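Local coordinates for iron-containing alcohol dehydrogenase (Ralstonia eutropha, PDB 3JZD), which probably reduces maleylacetate to 3-oxoadipate with NADH or NADPH, as a homodimeric member of the iron-containing alcohol dehydrogenase family, at residues F253-V264 / A307-M316; S5-H13 / R186-L194. All coordinates share one frame; numbering follows the deposited sequence.

Contact 1. Residues F253-V264 / A307-M316. With NAD (nicotinamide-adenine-dinucleotide), chain E.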
loop_
_atom_site.group_PDB
_atom_site.type_symbol
_atom_site.label_atom_id
_atom_site.label_comp_id
_atom_site.label_asym_id
_atom_site.label_seq_id
_atom_site.Cartn_x
_atom_site.Cartn_y
_atom_site.Cartn_z
ATOM N N PHE A 253 -18.472 -15.928 25.695
ATOM C CA PHE A 253 -19.657 -15.379 26.339
ATOM C C PHE A 253 -20.721 -14.878 25.411
ATOM O O PHE A 253 -21.700 -14.298 25.877
ATOM C CB PHE A 253 -19.219 -14.310 27.372
ATOM C CG PHE A 253 -18.238 -14.859 28.350
ATOM C CD1 PHE A 253 -18.667 -15.634 29.398
ATOM C CD2 PHE A 253 -16.884 -14.702 28.157
ATOM C CE1 PHE A 253 -17.758 -16.205 30.272
ATOM C CE2 PHE A 253 -15.989 -15.253 29.013
ATOM C CZ PHE A 253 -16.428 -16.032 30.072
ATOM N N ASN A 254 -20.532 -15.090 24.116
ATOM C CA ASN A 254 -21.528 -14.717 23.092
ATOM C C ASN A 254 -21.855 -13.233 23.039
ATOM O O ASN A 254 -22.973 -12.851 22.740
ATOM C CB ASN A 254 -22.802 -15.582 23.229
ATOM C CG ASN A 254 -22.585 -17.017 22.742
ATOM O OD1 ASN A 254 -22.254 -17.238 21.585
ATOM N ND2 ASN A 254 -22.781 -17.990 23.626
ATOM N N LEU A 255 -20.863 -12.394 23.316
ATOM C CA LEU A 255 -21.083 -10.948 23.275
ATOM C C LEU A 255 -21.045 -10.472 21.825
ATOM O O LEU A 255 -20.315 -11.034 21.026
ATOM C CB LEU A 255 -20.012 -10.221 24.035
ATOM C CG LEU A 255 -19.778 -10.596 25.476
ATOM C CD1 LEU A 255 -18.943 -9.462 26.101
ATOM C CD2 LEU A 255 -21.120 -10.827 26.207
ATOM N N PRO A 256 -21.860 -9.453 21.474
ATOM C CA PRO A 256 -21.873 -8.998 20.093
ATOM C C PRO A 256 -20.519 -8.436 19.719
ATOM O O PRO A 256 -19.897 -7.690 20.493
ATOM C CB PRO A 256 -22.991 -7.947 20.066
ATOM C CG PRO A 256 -23.206 -7.582 21.492
ATOM C CD PRO A 256 -22.873 -8.777 22.294
ATOM N N HIS A 257 -20.080 -8.777 18.516
ATOM C CA HIS A 257 -18.733 -8.469 17.999
ATOM C C HIS A 257 -18.284 -6.979 18.001
ATOM O O HIS A 257 -17.397 -6.600 18.777
ATOM C CB HIS A 257 -18.572 -9.103 16.592
ATOM C CG HIS A 257 -17.260 -8.821 15.976
ATOM N ND1 HIS A 257 -16.134 -9.556 16.271
ATOM C CD2 HIS A 257 -16.866 -7.827 15.139
ATOM C CE1 HIS A 257 -15.105 -9.041 15.608
ATOM N NE2 HIS A 257 -15.533 -8.008 14.900
ATOM N N ALA A 258 -18.875 -6.148 17.157
ATOM C CA ALA A 258 -18.447 -4.727 17.042
ATOM C C ALA A 258 -18.506 -3.990 18.388
ATOM O O ALA A 258 -17.592 -3.234 18.771
ATOM C CB ALA A 258 -19.300 -4.001 16.004
ATOM N N GLU A 259 -19.570 -4.246 19.134
ATOM C CA GLU A 259 -19.746 -3.598 20.428
ATOM C C GLU A 259 -18.672 -4.001 21.434
ATOM O O GLU A 259 -18.230 -3.160 22.220
ATOM C CB GLU A 259 -21.129 -3.870 21.006
ATOM C CG GLU A 259 -22.289 -3.202 20.294
ATOM C CD GLU A 259 -22.651 -3.780 18.931
ATOM O OE1 GLU A 259 -22.254 -4.939 18.604
ATOM O OE2 GLU A 259 -23.319 -3.025 18.166
ATOM N N THR A 260 -18.259 -5.261 21.422
ATOM C CA THR A 260 -17.179 -5.738 22.287
ATOM C C THR A 260 -15.903 -4.976 21.941
ATOM O O THR A 260 -15.239 -4.462 22.818
ATOM C CB THR A 260 -16.972 -7.263 22.164
ATOM O OG1 THR A 260 -18.150 -7.929 22.586
ATOM C CG2 THR A 260 -15.803 -7.775 23.003
ATOM N N HIS A 261 -15.607 -4.825 20.649
ATOM C CA HIS A 261 -14.434 -4.071 20.230
ATOM C C HIS A 261 -14.483 -2.659 20.755
ATOM O O HIS A 261 -13.508 -2.129 21.308
ATOM C CB HIS A 261 -14.302 -4.117 18.667
ATOM C CG HIS A 261 -13.665 -5.381 18.189
ATOM N ND1 HIS A 261 -12.307 -5.500 18.025
ATOM C CD2 HIS A 261 -14.178 -6.617 17.962
ATOM C CE1 HIS A 261 -12.015 -6.744 17.683
ATOM N NE2 HIS A 261 -13.127 -7.442 17.643
ATOM N N THR A 262 -15.645 -2.051 20.605
ATOM C CA THR A 262 -15.838 -0.673 20.977
ATOM C C THR A 262 -15.582 -0.449 22.486
ATOM O O THR A 262 -14.907 0.467 22.866
ATOM C CB THR A 262 -17.254 -0.237 20.617
ATOM O OG1 THR A 262 -17.398 -0.190 19.203
ATOM C CG2 THR A 262 -17.581 1.142 21.210
ATOM N N ILE A 263 -16.083 -1.339 23.317
ATOM C CA ILE A 263 -15.953 -1.243 24.761
ATOM C C ILE A 263 -14.574 -1.584 25.260
ATOM O O ILE A 263 -14.054 -0.895 26.102
ATOM C CB ILE A 263 -17.003 -2.164 25.451
ATOM C CG1 ILE A 263 -18.436 -1.616 25.136
ATOM C CG2 ILE A 263 -16.708 -2.270 26.968
ATOM C CD1 ILE A 263 -19.623 -2.667 25.242
ATOM N N VAL A 264 -13.989 -2.655 24.731
ATOM C CA VAL A 264 -12.675 -3.123 25.163
ATOM C C VAL A 264 -11.493 -2.230 24.699
ATOM O O VAL A 264 -10.539 -2.029 25.448
ATOM C CB VAL A 264 -12.468 -4.599 24.707
ATOM C CG1 VAL A 264 -10.975 -5.095 24.954
ATOM C CG2 VAL A 264 -13.506 -5.485 25.433
ATOM N N ALA A 307 -22.674 4.849 21.388
ATOM C CA ALA A 307 -22.336 3.434 21.512
ATOM C C ALA A 307 -22.268 3.061 23.003
ATOM O O ALA A 307 -21.967 3.907 23.839
ATOM C CB ALA A 307 -21.005 3.144 20.893
ATOM N N PRO A 308 -22.518 1.794 23.317
ATOM C CA PRO A 308 -22.318 1.312 24.691
ATOM C C PRO A 308 -20.808 1.322 24.999
ATOM O O PRO A 308 -19.978 1.142 24.085
ATOM C CB PRO A 308 -22.836 -0.122 24.649
ATOM C CG PRO A 308 -22.849 -0.506 23.251
ATOM C CD PRO A 308 -22.984 0.736 22.413
ATOM N N VAL A 309 -20.469 1.614 26.256
ATOM C CA VAL A 309 -19.085 1.678 26.722
ATOM C C VAL A 309 -18.821 0.748 27.926
ATOM O O VAL A 309 -17.734 0.757 28.504
ATOM C CB VAL A 309 -18.730 3.133 27.090
ATOM C CG1 VAL A 309 -18.788 4.032 25.841
ATOM C CG2 VAL A 309 -19.682 3.676 28.226
ATOM N N ALA A 310 -19.821 -0.050 28.293
ATOM C CA ALA A 310 -19.731 -0.955 29.430
ATOM C C ALA A 310 -20.175 -2.313 28.969
ATOM O O ALA A 310 -21.254 -2.435 28.373
ATOM C CB ALA A 310 -20.623 -0.448 30.581
ATOM N N LEU A 311 -19.371 -3.354 29.235
ATOM C CA LEU A 311 -19.758 -4.710 28.873
ATOM C C LEU A 311 -21.073 -5.085 29.540
ATOM O O LEU A 311 -21.828 -5.940 29.041
ATOM C CB LEU A 311 -18.673 -5.754 29.264
ATOM C CG LEU A 311 -17.301 -5.647 28.614
ATOM C CD1 LEU A 311 -16.349 -6.634 29.259
ATOM C CD2 LEU A 311 -17.427 -5.864 27.036
ATOM N N ARG A 312 -21.368 -4.438 30.656
ATOM C CA ARG A 312 -22.594 -4.685 31.388
ATOM C C ARG A 312 -23.807 -4.491 30.461
ATOM O O ARG A 312 -24.798 -5.190 30.556
ATOM C CB ARG A 312 -22.725 -3.700 32.572
ATOM C CG ARG A 312 -23.994 -3.928 33.441
ATOM C CD ARG A 312 -24.368 -2.784 34.416
ATOM N NE ARG A 312 -23.238 -1.896 34.694
ATOM C CZ ARG A 312 -22.922 -0.798 33.977
ATOM N NH1 ARG A 312 -23.649 -0.416 32.920
ATOM N NH2 ARG A 312 -21.866 -0.070 34.319
ATOM N N ASP A 313 -23.717 -3.496 29.588
ATOM C CA ASP A 313 -24.808 -3.152 28.691
ATOM C C ASP A 313 -24.972 -3.990 27.451
ATOM O O ASP A 313 -25.965 -3.855 26.802
ATOM C CB ASP A 313 -24.697 -1.702 28.329
ATOM C CG ASP A 313 -24.809 -0.839 29.547
ATOM O OD1 ASP A 313 -25.513 -1.258 30.490
ATOM O OD2 ASP A 313 -24.193 0.239 29.589
ATOM N N ILE A 314 -24.029 -4.871 27.153
ATOM C CA ILE A 314 -24.131 -5.731 25.982
ATOM C C ILE A 314 -24.160 -7.210 26.370
ATOM O O ILE A 314 -23.751 -8.088 25.601
ATOM C CB ILE A 314 -23.064 -5.431 24.890
ATOM C CG1 ILE A 314 -21.645 -5.646 25.435
ATOM C CG2 ILE A 314 -23.190 -3.983 24.393
ATOM C CD1 ILE A 314 -20.629 -6.121 24.356
ATOM N N GLY A 315 -24.612 -7.508 27.581
ATOM C CA GLY A 315 -24.854 -8.915 27.926
ATOM C C GLY A 315 -23.744 -9.709 28.574
ATOM O O GLY A 315 -23.763 -10.940 28.501
HETATM N N MSE A 316 -22.767 -9.040 29.170
HETATM C CA MSE A 316 -21.711 -9.749 29.872
HETATM C C MSE A 316 -22.202 -9.856 31.306
HETATM O O MSE A 316 -22.622 -8.854 31.869
HETATM C CB MSE A 316 -20.421 -8.951 29.861
HETATM C CG MSE A 316 -19.231 -9.590 30.580
HETATM SE SE MSE A 316 -18.711 -11.264 29.686
HETATM C CE MSE A 316 -17.370 -11.906 31.010
HETATM P PA NAD E . -22.092 -8.778 10.727
HETATM O O1A NAD E . -21.564 -9.201 9.388
HETATM O O2A NAD E . -22.147 -9.954 11.603
HETATM O O5B NAD E . -23.425 -7.894 10.558
HETATM C C5B NAD E . -24.295 -7.673 11.665
HETATM C C4B NAD E . -25.691 -7.375 11.147
HETATM O O4B NAD E . -25.742 -6.143 10.455
HETATM C C3B NAD E . -26.136 -8.426 10.137
HETATM O O3B NAD E . -27.475 -8.778 10.336
HETATM C C2B NAD E . -26.051 -7.730 8.800
HETATM O O2B NAD E . -26.954 -8.264 7.860
HETATM C C1B NAD E . -26.369 -6.293 9.201
HETATM N N9A NAD E . -25.797 -5.315 8.276
HETATM C C8A NAD E . -24.490 -5.316 7.861
HETATM N N7A NAD E . -24.315 -4.261 7.049
HETATM C C5A NAD E . -25.468 -3.590 6.918
HETATM C C6A NAD E . -25.839 -2.467 6.164
HETATM N N6A NAD E . -24.961 -1.626 5.656
HETATM N N1A NAD E . -27.148 -2.053 6.210
HETATM C C2A NAD E . -28.072 -2.723 6.976
HETATM N N3A NAD E . -27.706 -3.824 7.728
HETATM C C4A NAD E . -26.419 -4.269 7.683
HETATM O O3 NAD E . -21.194 -7.684 11.500
HETATM P PN NAD E . -19.633 -7.365 11.266
HETATM O O1N NAD E . -19.244 -6.640 12.554
HETATM O O2N NAD E . -19.433 -6.774 9.928
HETATM O O5D NAD E . -18.891 -8.740 11.189
HETATM C C5D NAD E . -18.404 -9.349 12.348
HETATM C C4D NAD E . -18.070 -10.782 11.984
HETATM O O4D NAD E . -17.018 -10.737 11.053
HETATM C C3D NAD E . -17.554 -11.571 13.171
HETATM O O3D NAD E . -17.798 -12.923 12.931
HETATM C C2D NAD E . -16.085 -11.289 13.133
HETATM O O2D NAD E . -15.343 -12.236 13.860
HETATM C C1D NAD E . -15.862 -11.326 11.620
HETATM N N1N NAD E . -14.624 -10.626 11.237
HETATM C C2N NAD E . -13.621 -11.365 10.665
HETATM C C3N NAD E . -12.436 -10.756 10.279
HETATM C C7N NAD E . -11.365 -11.549 9.564
HETATM O O7N NAD E . -10.202 -10.911 9.131
HETATM N N7N NAD E . -11.505 -12.832 9.290
HETATM C C4N NAD E . -12.283 -9.375 10.480
HETATM C C5N NAD E . -13.310 -8.632 11.053
HETATM C C6N NAD E . -14.499 -9.272 11.409
HETATM O O HOH W 1 -22.985 -14.223 28.366
#
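I263, near the end of the second turn of helix 257-272, pushes its whole side chain into the bend of the 307-316 loop, which joins helices 294-304 and 321-328 in the mainly helical C-terminal half. From CB, which lies near L311 CD2, the chain divides. CG2 turns to L311, with I263 CG2 3.7 Å from L311 CD2 and close to the V309 carbonyl. The other branch starts at CG1, which passes 3.3 Å from P308 O, and ends at CD1, which meets I314 tip to tip, I263 CD1 lying 3.6 Å from I314 CG1. A310 O is also beside this methyl. With chi1 at 61°, I314 sends its CG1-CD1 branch to I263 and T260, and I314 CD1 comes to 3.5 Å from T260 OG1. That hydroxyl is already committed to P256 O (2.7 Å), approaching from above the carbonyl plane. L255 continues the apolar seam, its CD1 touching L311, I314 and the selenium of M316, a selenomethionine. At the far end M316 CE sits over the F253 ring, 4.0 Å from its centroid and 8° off the normal, a CH-pi contact with the selenium set obliquely. On the same helix, H257 lays one ring face against the ribose of NAD. L311 and R312 also make backbone hydrogen bonds to helix 341-353. Between the two segments no direct hydrogen bond forms, and a water links F253 O to G315 O, weakly to the latter; the contact is van der Waals packing, including aliphatic carbons against loop carbonyls.

Contact 2. Residues S5-H13 / R186-L194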
loop_
_atom_site.group_PDB
_atom_site.type_symbol
_atom_site.label_atom_id
_atom_site.label_comp_id
_atom_site.label_asym_id
_atom_site.label_seq_id
_atom_site.Cartn_x
_atom_site.Cartn_y
_atom_site.Cartn_z
ATOM N N SER A 5 13.811 3.507 12.503
ATOM C CA SER A 5 14.735 2.892 11.503
ATOM C C SER A 5 15.158 1.413 11.839
ATOM O O SER A 5 16.347 1.063 11.810
ATOM C CB SER A 5 15.956 3.821 11.322
ATOM O OG SER A 5 16.778 3.467 10.209
ATOM N N GLN A 6 14.182 0.557 12.161
ATOM C CA GLN A 6 14.431 -0.873 12.428
ATOM C C GLN A 6 14.155 -1.632 11.124
ATOM O O GLN A 6 13.319 -1.212 10.350
ATOM C CB GLN A 6 13.511 -1.389 13.554
ATOM N N PRO A 7 14.845 -2.757 10.875
ATOM C CA PRO A 7 14.613 -3.515 9.645
ATOM C C PRO A 7 13.215 -4.165 9.598
ATOM O O PRO A 7 12.612 -4.358 10.638
ATOM C CB PRO A 7 15.698 -4.585 9.695
ATOM C CG PRO A 7 15.914 -4.804 11.092
ATOM C CD PRO A 7 15.742 -3.482 11.786
ATOM N N PHE A 8 12.707 -4.494 8.406
ATOM C CA PHE A 8 11.392 -5.096 8.302
ATOM C C PHE A 8 11.224 -5.785 6.965
ATOM O O PHE A 8 12.016 -5.576 6.067
ATOM C CB PHE A 8 10.283 -4.020 8.480
ATOM C CG PHE A 8 10.377 -2.882 7.470
ATOM C CD1 PHE A 8 9.782 -2.984 6.239
ATOM C CD2 PHE A 8 11.109 -1.732 7.761
ATOM C CE1 PHE A 8 9.879 -1.957 5.307
ATOM C CE2 PHE A 8 11.213 -0.708 6.858
ATOM C CZ PHE A 8 10.610 -0.823 5.612
ATOM N N ILE A 9 10.196 -6.625 6.871
ATOM C CA ILE A 9 9.815 -7.263 5.638
ATOM C C ILE A 9 8.376 -6.873 5.380
ATOM O O ILE A 9 7.499 -7.146 6.192
ATOM C CB ILE A 9 9.959 -8.787 5.646
ATOM C CG1 ILE A 9 11.448 -9.149 5.749
ATOM C CG2 ILE A 9 9.365 -9.364 4.350
ATOM C CD1 ILE A 9 11.770 -10.641 5.810
ATOM N N TYR A 10 8.143 -6.202 4.257
ATOM C CA TYR A 10 6.842 -5.761 3.891
ATOM C C TYR A 10 6.343 -6.678 2.825
ATOM O O TYR A 10 7.048 -6.982 1.866
ATOM C CB TYR A 10 6.884 -4.334 3.338
ATOM C CG TYR A 10 5.602 -3.880 2.663
ATOM C CD1 TYR A 10 4.592 -3.274 3.386
ATOM C CD2 TYR A 10 5.407 -4.047 1.295
ATOM C CE1 TYR A 10 3.457 -2.857 2.784
ATOM C CE2 TYR A 10 4.260 -3.617 0.697
ATOM C CZ TYR A 10 3.299 -3.028 1.441
ATOM O OH TYR A 10 2.162 -2.593 0.860
ATOM N N GLU A 11 5.096 -7.071 2.983
ATOM C CA GLU A 11 4.434 -7.873 1.989
ATOM C C GLU A 11 3.080 -7.265 1.694
ATOM O O GLU A 11 2.315 -6.854 2.613
ATOM C CB GLU A 11 4.309 -9.315 2.438
ATOM C CG GLU A 11 5.581 -10.073 2.196
ATOM C CD GLU A 11 5.528 -11.527 2.628
ATOM O OE1 GLU A 11 5.008 -11.778 3.763
ATOM O OE2 GLU A 11 6.061 -12.384 1.840
ATOM N N ALA A 12 2.800 -7.137 0.413
ATOM C CA ALA A 12 1.499 -6.668 0.031
ATOM C C ALA A 12 0.831 -7.841 -0.663
ATOM O O ALA A 12 1.445 -8.538 -1.480
ATOM C CB ALA A 12 1.604 -5.474 -0.889
ATOM N N HIS A 13 -0.428 -8.062 -0.308
ATOM C CA HIS A 13 -1.263 -9.037 -0.992
ATOM C C HIS A 13 -1.696 -8.423 -2.346
ATOM O O HIS A 13 -1.851 -7.220 -2.418
ATOM C CB HIS A 13 -2.543 -9.279 -0.176
ATOM C CG HIS A 13 -2.334 -9.850 1.198
ATOM N ND1 HIS A 13 -1.781 -11.097 1.418
ATOM C CD2 HIS A 13 -2.696 -9.384 2.419
ATOM C CE1 HIS A 13 -1.766 -11.347 2.716
ATOM N NE2 HIS A 13 -2.302 -10.317 3.348
ATOM N N ARG A 186 4.330 -6.645 16.693
ATOM C CA ARG A 186 5.679 -7.113 16.776
ATOM C C ARG A 186 6.333 -7.002 15.413
ATOM O O ARG A 186 7.520 -6.770 15.322
ATOM C CB ARG A 186 5.650 -8.551 17.231
ATOM C CG ARG A 186 6.968 -9.123 17.523
ATOM C CD ARG A 186 6.759 -10.583 17.751
ATOM N NE ARG A 186 7.970 -11.177 18.262
ATOM C CZ ARG A 186 8.037 -12.422 18.707
ATOM N NH1 ARG A 186 6.952 -13.202 18.673
ATOM N NH2 ARG A 186 9.188 -12.885 19.184
ATOM N N ASP A 187 5.544 -7.153 14.353
ATOM C CA ASP A 187 6.035 -7.082 12.962
ATOM C C ASP A 187 5.555 -5.817 12.243
ATOM O O ASP A 187 5.349 -5.779 11.021
ATOM C CB ASP A 187 5.658 -8.356 12.182
ATOM C CG ASP A 187 4.155 -8.623 12.147
ATOM O OD1 ASP A 187 3.401 -8.078 12.995
ATOM O OD2 ASP A 187 3.731 -9.394 11.258
ATOM N N ALA A 188 5.401 -4.766 13.032
ATOM C CA ALA A 188 5.043 -3.470 12.535
ATOM C C ALA A 188 6.019 -3.055 11.457
ATOM O O ALA A 188 7.202 -3.402 11.521
ATOM C CB ALA A 188 5.104 -2.454 13.682
ATOM N N ASN A 189 5.520 -2.380 10.421
ATOM C CA ASN A 189 6.412 -1.759 9.452
ATOM C C ASN A 189 5.872 -0.350 9.074
ATOM O O ASN A 189 4.681 -0.043 9.295
ATOM C CB ASN A 189 6.668 -2.675 8.253
ATOM C CG ASN A 189 5.499 -2.768 7.336
ATOM O OD1 ASN A 189 5.069 -1.760 6.778
ATOM N ND2 ASN A 189 4.978 -3.985 7.149
ATOM N N PRO A 190 6.750 0.518 8.502
ATOM C CA PRO A 190 6.381 1.921 8.212
ATOM C C PRO A 190 5.228 2.119 7.262
ATOM O O PRO A 190 4.489 3.111 7.357
ATOM C CB PRO A 190 7.668 2.515 7.633
ATOM C CG PRO A 190 8.764 1.598 8.137
ATOM C CD PRO A 190 8.177 0.247 8.281
ATOM N N VAL A 191 5.065 1.194 6.325
ATOM C CA VAL A 191 4.001 1.338 5.356
ATOM C C VAL A 191 2.676 0.971 6.008
ATOM O O VAL A 191 1.692 1.690 5.903
ATOM C CB VAL A 191 4.306 0.549 4.078
ATOM C CG1 VAL A 191 3.171 0.639 3.178
ATOM C CG2 VAL A 191 5.612 1.138 3.407
HETATM N N MSE A 192 2.655 -0.137 6.725
HETATM C CA MSE A 192 1.458 -0.534 7.455
HETATM C C MSE A 192 1.093 0.566 8.499
HETATM O O MSE A 192 -0.090 0.920 8.683
HETATM C CB MSE A 192 1.673 -1.900 8.100
HETATM C CG MSE A 192 1.718 -3.025 7.093
HETATM SE SE MSE A 192 -0.061 -3.370 6.356
HETATM C CE MSE A 192 0.448 -3.920 4.555
ATOM N N SER A 193 2.100 1.117 9.153
ATOM C CA SER A 193 1.854 2.163 10.126
ATOM C C SER A 193 1.313 3.446 9.523
ATOM O O SER A 193 0.467 4.095 10.133
ATOM C CB SER A 193 3.127 2.423 10.929
ATOM O OG SER A 193 3.361 1.255 11.693
ATOM N N LEU A 194 1.813 3.814 8.330
ATOM C CA LEU A 194 1.296 4.940 7.598
ATOM C C LEU A 194 -0.193 4.741 7.281
ATOM O O LEU A 194 -1.011 5.661 7.445
ATOM C CB LEU A 194 2.104 5.139 6.321
ATOM C CG LEU A 194 1.902 6.357 5.439
ATOM C CD1 LEU A 194 2.455 7.665 6.070
ATOM C CD2 LEU A 194 2.580 6.080 4.061
HETATM O O HOH W 2 6.094 -6.519 8.645
HETATM O O HOH W 3 3.120 -5.875 5.683
#
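F8 and P190 come from opposite directions, and P190 brings CD over one face of the F8 ring, offset toward its rim and 3.6 Å from the centroid, a CH-pi contact. N189 crosses F8 at about a right angle, its CB 3.7 Å from F8 CD1, with ring and amide planes 30° apart. Against Y10 the same amide is turned much more steeply, at 76°, and its OD1 lies at the edge of the tyrosine ring. Y10 CG points opposite the backbone N, which carries CE1 to V191 CG1 at 3.5 Å and to the CE methyl of selenomethionine M192; both side chains cross Y10 at about a right angle. N189 is the N-cap: its OD1 accepts a nearly straight bond from M192 N (2.9 Å) and a weak one from V191 N. Its ND2 faces the strand through water, one molecule bridging it to I9 O and D187 O. The axes of strand 8-12 and helix segment 190-194 lie 9.4 Å apart at closest, inclined at 58°. The contact is part of the dimer interface: F8 to A12 pair antiparallel with a strand of the second subunit, carrying the sheet across, and F19 and W228 of that subunit meet F8 and Y10.

In the fold
From the N terminus, strand 8-19, outermost in this chain's parallel sheet, enters first, and contact 2 brings helix 190-212 back to it after 172 residues that include the other five strands of that sheet. It therefore ties the nucleotide-binding part of the fold to the start of a helix in the helical C-terminal half, at the dimer interface. The chain then runs on through helix 217-236 before contact 1 opens at the end of helix 241-253. That contact closes a shorter, mostly helical loop of 42 residues, bringing the segment before helix 321-328 to helix 257-272. The two loops follow in series, neither nesting nor crossing; the centres of contacts 1 and 2 are 31 Å apart.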